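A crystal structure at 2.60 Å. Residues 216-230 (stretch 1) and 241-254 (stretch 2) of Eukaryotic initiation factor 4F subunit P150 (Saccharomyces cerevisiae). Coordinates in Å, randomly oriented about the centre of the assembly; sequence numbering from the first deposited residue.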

# COMPACT_ATOMS: atom_id res chain seq x y z
N SER C 216 14.80 -6.56 -4.59
CA SER C 216 14.40 -7.61 -5.51
C SER C 216 15.06 -8.94 -5.18
O SER C 216 14.39 -9.97 -5.16
CB SER C 216 14.74 -7.20 -6.94
OG SER C 216 14.54 -8.26 -7.86
N VAL C 217 16.37 -8.90 -4.92
CA VAL C 217 17.14 -10.10 -4.59
C VAL C 217 16.66 -10.78 -3.33
O VAL C 217 16.48 -11.99 -3.30
CB VAL C 217 18.64 -9.79 -4.43
CG1 VAL C 217 19.46 -11.01 -4.77
CG2 VAL C 217 19.05 -8.67 -5.34
N VAL C 218 16.46 -9.98 -2.27
CA VAL C 218 15.96 -10.49 -1.00
C VAL C 218 14.63 -11.20 -1.20
O VAL C 218 14.49 -12.36 -0.85
CB VAL C 218 15.82 -9.37 0.07
CG1 VAL C 218 15.01 -9.85 1.24
CG2 VAL C 218 17.19 -8.89 0.54
N GLU C 219 13.67 -10.50 -1.80
CA GLU C 219 12.37 -11.10 -2.05
C GLU C 219 12.47 -12.39 -2.86
O GLU C 219 11.74 -13.34 -2.58
CB GLU C 219 11.44 -10.10 -2.72
CG GLU C 219 11.10 -8.90 -1.87
CD GLU C 219 10.38 -7.82 -2.66
OE1 GLU C 219 10.24 -7.97 -3.89
OE2 GLU C 219 9.94 -6.82 -2.05
N LEU C 220 13.37 -12.42 -3.84
CA LEU C 220 13.59 -13.63 -4.62
C LEU C 220 14.18 -14.75 -3.78
O LEU C 220 13.68 -15.87 -3.76
CB LEU C 220 14.49 -13.32 -5.81
CG LEU C 220 14.69 -14.44 -6.84
CD1 LEU C 220 13.36 -14.85 -7.50
CD2 LEU C 220 15.68 -13.99 -7.87
N LEU C 221 15.25 -14.45 -3.06
CA LEU C 221 15.81 -15.42 -2.13
C LEU C 221 14.82 -15.89 -1.06
O LEU C 221 14.88 -17.03 -0.60
CB LEU C 221 17.05 -14.83 -1.47
CG LEU C 221 18.23 -14.72 -2.42
CD1 LEU C 221 19.23 -13.74 -1.87
CD2 LEU C 221 18.83 -16.09 -2.62
N ASN C 222 13.90 -15.03 -0.64
CA ASN C 222 12.90 -15.48 0.31
C ASN C 222 11.87 -16.40 -0.33
O ASN C 222 11.43 -17.37 0.28
CB ASN C 222 12.22 -14.30 1.01
CG ASN C 222 13.01 -13.82 2.22
OD1 ASN C 222 13.27 -14.59 3.15
ND2 ASN C 222 13.39 -12.56 2.22
N THR C 223 11.53 -16.11 -1.58
CA THR C 223 10.58 -16.92 -2.33
C THR C 223 11.14 -18.28 -2.77
O THR C 223 10.45 -19.29 -2.71
CB THR C 223 10.07 -16.16 -3.57
OG1 THR C 223 9.36 -15.00 -3.15
CG2 THR C 223 9.13 -17.04 -4.41
N VAL C 224 12.40 -18.31 -3.16
CA VAL C 224 12.92 -19.39 -3.99
C VAL C 224 14.28 -19.91 -3.53
O VAL C 224 14.78 -20.90 -4.05
CB VAL C 224 12.99 -18.82 -5.44
CG1 VAL C 224 14.32 -18.97 -6.14
CG2 VAL C 224 11.73 -19.06 -6.23
N GLY C 225 14.86 -19.24 -2.54
CA GLY C 225 16.20 -19.55 -2.06
C GLY C 225 16.40 -20.98 -1.56
O GLY C 225 17.39 -21.62 -1.90
N GLU C 226 15.48 -21.47 -0.73
CA GLU C 226 15.57 -22.84 -0.24
C GLU C 226 15.53 -23.85 -1.37
O GLU C 226 16.42 -24.67 -1.50
CB GLU C 226 14.47 -23.15 0.77
CG GLU C 226 14.65 -24.52 1.42
CD GLU C 226 13.67 -24.81 2.55
OE1 GLU C 226 12.87 -23.93 2.91
OE2 GLU C 226 13.70 -25.94 3.09
N GLN C 227 14.48 -23.77 -2.18
CA GLN C 227 14.29 -24.68 -3.31
C GLN C 227 15.48 -24.68 -4.27
O GLN C 227 15.92 -25.74 -4.70
CB GLN C 227 13.00 -24.32 -4.04
CG GLN C 227 12.90 -24.88 -5.42
CD GLN C 227 11.64 -24.43 -6.12
OE1 GLN C 227 10.90 -23.58 -5.62
NE2 GLN C 227 11.39 -25.00 -7.29
N PHE C 228 16.00 -23.50 -4.56
CA PHE C 228 17.14 -23.34 -5.45
C PHE C 228 18.41 -23.97 -4.91
O PHE C 228 19.34 -24.26 -5.66
CB PHE C 228 17.41 -21.86 -5.71
CG PHE C 228 18.41 -21.61 -6.80
CD1 PHE C 228 18.15 -22.00 -8.11
CD2 PHE C 228 19.61 -20.98 -6.52
CE1 PHE C 228 19.07 -21.77 -9.12
CE2 PHE C 228 20.54 -20.73 -7.52
CZ PHE C 228 20.27 -21.13 -8.82
N GLU C 229 18.46 -24.15 -3.60
CA GLU C 229 19.63 -24.70 -2.94
C GLU C 229 20.12 -25.92 -3.70
O GLU C 229 21.31 -26.08 -3.94
CB GLU C 229 19.29 -25.09 -1.51
CG GLU C 229 20.48 -25.07 -0.58
CD GLU C 229 21.07 -23.69 -0.47
OE1 GLU C 229 20.36 -22.79 0.01
OE2 GLU C 229 22.24 -23.51 -0.87
N THR C 230 19.18 -26.76 -4.11
CA THR C 230 19.50 -28.02 -4.76
C THR C 230 18.97 -28.07 -6.19
O THR C 230 17.84 -28.50 -6.41
CB THR C 230 18.89 -29.17 -3.96
OG1 THR C 230 17.49 -28.96 -3.83
CG2 THR C 230 19.51 -29.23 -2.58
N GLU C 241 25.94 -27.27 -8.29
CA GLU C 241 25.87 -26.02 -9.03
C GLU C 241 25.12 -24.91 -8.27
O GLU C 241 25.55 -23.76 -8.25
CB GLU C 241 25.22 -26.25 -10.42
N GLY C 242 24.01 -25.26 -7.64
CA GLY C 242 23.05 -24.27 -7.19
C GLY C 242 23.31 -23.69 -5.81
O GLY C 242 23.09 -22.51 -5.55
N SER C 243 23.78 -24.54 -4.91
CA SER C 243 24.24 -24.11 -3.61
C SER C 243 25.49 -23.25 -3.80
O SER C 243 25.73 -22.32 -3.05
CB SER C 243 24.55 -25.32 -2.74
N GLN C 244 26.27 -23.58 -4.83
CA GLN C 244 27.52 -22.88 -5.10
C GLN C 244 27.30 -21.49 -5.68
O GLN C 244 28.17 -20.63 -5.59
CB GLN C 244 28.38 -23.69 -6.07
CG GLN C 244 28.74 -25.08 -5.60
CD GLN C 244 29.20 -25.96 -6.75
OE1 GLN C 244 28.79 -25.78 -7.90
NE2 GLN C 244 30.06 -26.92 -6.44
N LEU C 245 26.15 -21.27 -6.30
CA LEU C 245 25.83 -19.96 -6.85
C LEU C 245 25.36 -19.03 -5.73
O LEU C 245 25.68 -17.85 -5.71
CB LEU C 245 24.75 -20.07 -7.93
CG LEU C 245 24.38 -18.73 -8.56
CD1 LEU C 245 25.41 -18.32 -9.60
CD2 LEU C 245 22.97 -18.73 -9.15
N LEU C 246 24.61 -19.59 -4.79
CA LEU C 246 24.20 -18.87 -3.60
C LEU C 246 25.42 -18.49 -2.76
O LEU C 246 25.47 -17.41 -2.18
CB LEU C 246 23.19 -19.67 -2.79
CG LEU C 246 21.81 -19.80 -3.43
CD1 LEU C 246 20.82 -20.47 -2.49
CD2 LEU C 246 21.29 -18.45 -3.88
N ASP C 247 26.40 -19.38 -2.71
CA ASP C 247 27.66 -19.08 -2.03
C ASP C 247 28.25 -17.77 -2.56
O ASP C 247 28.52 -16.86 -1.78
CB ASP C 247 28.65 -20.23 -2.20
CG ASP C 247 28.23 -21.48 -1.41
OD1 ASP C 247 27.42 -21.35 -0.47
OD2 ASP C 247 28.73 -22.59 -1.74
N SER C 248 28.44 -17.67 -3.87
CA SER C 248 28.95 -16.46 -4.50
C SER C 248 28.08 -15.25 -4.19
O SER C 248 28.57 -14.18 -3.85
CB SER C 248 29.02 -16.63 -6.03
OG SER C 248 29.72 -17.79 -6.42
N LEU C 249 26.77 -15.44 -4.33
CA LEU C 249 25.80 -14.37 -4.17
C LEU C 249 25.78 -13.78 -2.75
O LEU C 249 25.72 -12.57 -2.56
CB LEU C 249 24.42 -14.88 -4.57
CG LEU C 249 23.20 -13.99 -4.34
CD1 LEU C 249 23.41 -12.59 -4.90
CD2 LEU C 249 21.97 -14.64 -4.95
N PHE C 250 25.83 -14.66 -1.75
CA PHE C 250 25.85 -14.23 -0.36
C PHE C 250 27.18 -13.57 0.01
O PHE C 250 27.24 -12.76 0.92
CB PHE C 250 25.51 -15.40 0.56
CG PHE C 250 24.03 -15.63 0.70
CD1 PHE C 250 23.35 -16.41 -0.22
CD2 PHE C 250 23.32 -15.05 1.73
CE1 PHE C 250 21.99 -16.61 -0.10
CE2 PHE C 250 21.97 -15.25 1.86
CZ PHE C 250 21.30 -16.03 0.95
N GLY C 251 28.24 -13.91 -0.71
CA GLY C 251 29.51 -13.24 -0.53
C GLY C 251 29.51 -11.83 -1.08
O GLY C 251 30.31 -10.99 -0.67
N ILE C 252 28.63 -11.56 -2.03
CA ILE C 252 28.53 -10.24 -2.63
C ILE C 252 27.71 -9.37 -1.71
O ILE C 252 27.90 -8.16 -1.65
CB ILE C 252 27.82 -10.29 -4.01
CG1 ILE C 252 28.77 -10.82 -5.08
CG2 ILE C 252 27.32 -8.92 -4.41
CD1 ILE C 252 28.10 -11.02 -6.40
N LEU C 253 26.80 -10.02 -0.99
CA LEU C 253 25.90 -9.34 -0.07
C LEU C 253 26.59 -9.04 1.26
O LEU C 253 26.36 -8.00 1.86
CB LEU C 253 24.64 -10.18 0.16
CG LEU C 253 23.74 -10.52 -1.02
CD1 LEU C 253 22.40 -11.07 -0.52
CD2 LEU C 253 23.52 -9.33 -1.96
N ASP C 254 27.43 -9.96 1.73
CA ASP C 254 28.22 -9.70 2.93
C ASP C 254 29.10 -8.49 2.68
O ASP C 254 29.25 -7.63 3.55
CB ASP C 254 29.07 -10.91 3.30
CG ASP C 254 28.25 -12.04 3.90
OD1 ASP C 254 27.07 -11.80 4.26
OD2 ASP C 254 28.78 -13.16 4.02

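The two stretches belong to one chain and pack as a pair of helices. The first helix enters the stretch already formed at Ser216; the second reaches Asp254 and continues beyond it. Their N-to-C directions differ by 135°, so they run roughly antiparallel but splayed. The axes come within 10.0 Å of each other. The backbones draw much closer near the end of the first stretch and the start of the second, where Glu229 CA and Ser243 CA are 4.7 Å apart, than at the far end, where Val217 CA and Leu249 CA are 9.7 Å apart. Together the stretches bury 520 Å² between them.

Backbone hydrogen bonding stays within each stretch. In the first helix the i to i-4 pattern runs regularly up to Gly225 N, which bonds to Leu221 O at 2.9 Å. The helix then kinks: the N atoms of Glu226 and Gln227 have no bond to the turn before. The pattern resumes with Phe228 N to Val224 O at 2.9 Å. In the second helix the first turn is loosely bonded. Leu246 N to Gly242 O, for example, is a weak bond of 3.4 Å. Asp247 N to Ser243 O, at 3.0 Å, is firmer.

Most of the contact is apolar. Leu221 is a knob in a hole formed by Leu246, Leu249, Phe250 and Leu253. Leu221 CD2 lies 3.6 Å from Leu246 CD2, 4.2 Å from Leu249 CD2 and 4.1 Å from Phe250 CE1. Leu221 CD1 reaches Leu253 CD1 at 4.4 Å. The four partners recur at the three- and four-residue spacing that places side chains on one side of a helix. One turn before Leu221, Val217 extends the apolar surface, with Val217 CG1 4.3 Å from Leu249 CD1.

The Phe228 ring packs nearer the end of the first stretch. Its CA-to-CB bond points sideways, but the ring comes in against the second helix. Leu245 and Leu246 meet the ring at its edge, with Phe228 CE2 to Leu245 CD2 at 3.5 Å and Phe228 CD2 to Leu246 CG at 4.0 Å. Leu246 thus touches both Leu221 and Phe228, and links the two apolar groups.

Glycine allows close backbone approach at Gly242. A CB in the ideal position there would clash with Phe228 O, 2.9 Å from that CB. The absence of a side chain therefore suits the tight passage. At Gly225 the carbonyl O rests 3.7 Å from Leu246 CD1; a CB on Gly225 would clash within its own helix, with Leu221 O at 2.3 Å.

Polar atoms meet at Glu229, but no hydrogen bond crosses between the stretches among the modelled atoms. Glu229 O and Ser243 N are 3.1 Å apart, yet the angle is poor for a bond. The Ser243 hydroxyl is not modelled. The Glu229 CA-to-CB bond points away, but the end of the side chain comes nearer: Glu229 OE2 is 3.5 Å from Ser243 CB, and Glu229 OE1 is 3.4 Å from Leu246 CD1. These are packing contacts; both carboxylate oxygens are hydrogen-bonded elsewhere in the structure.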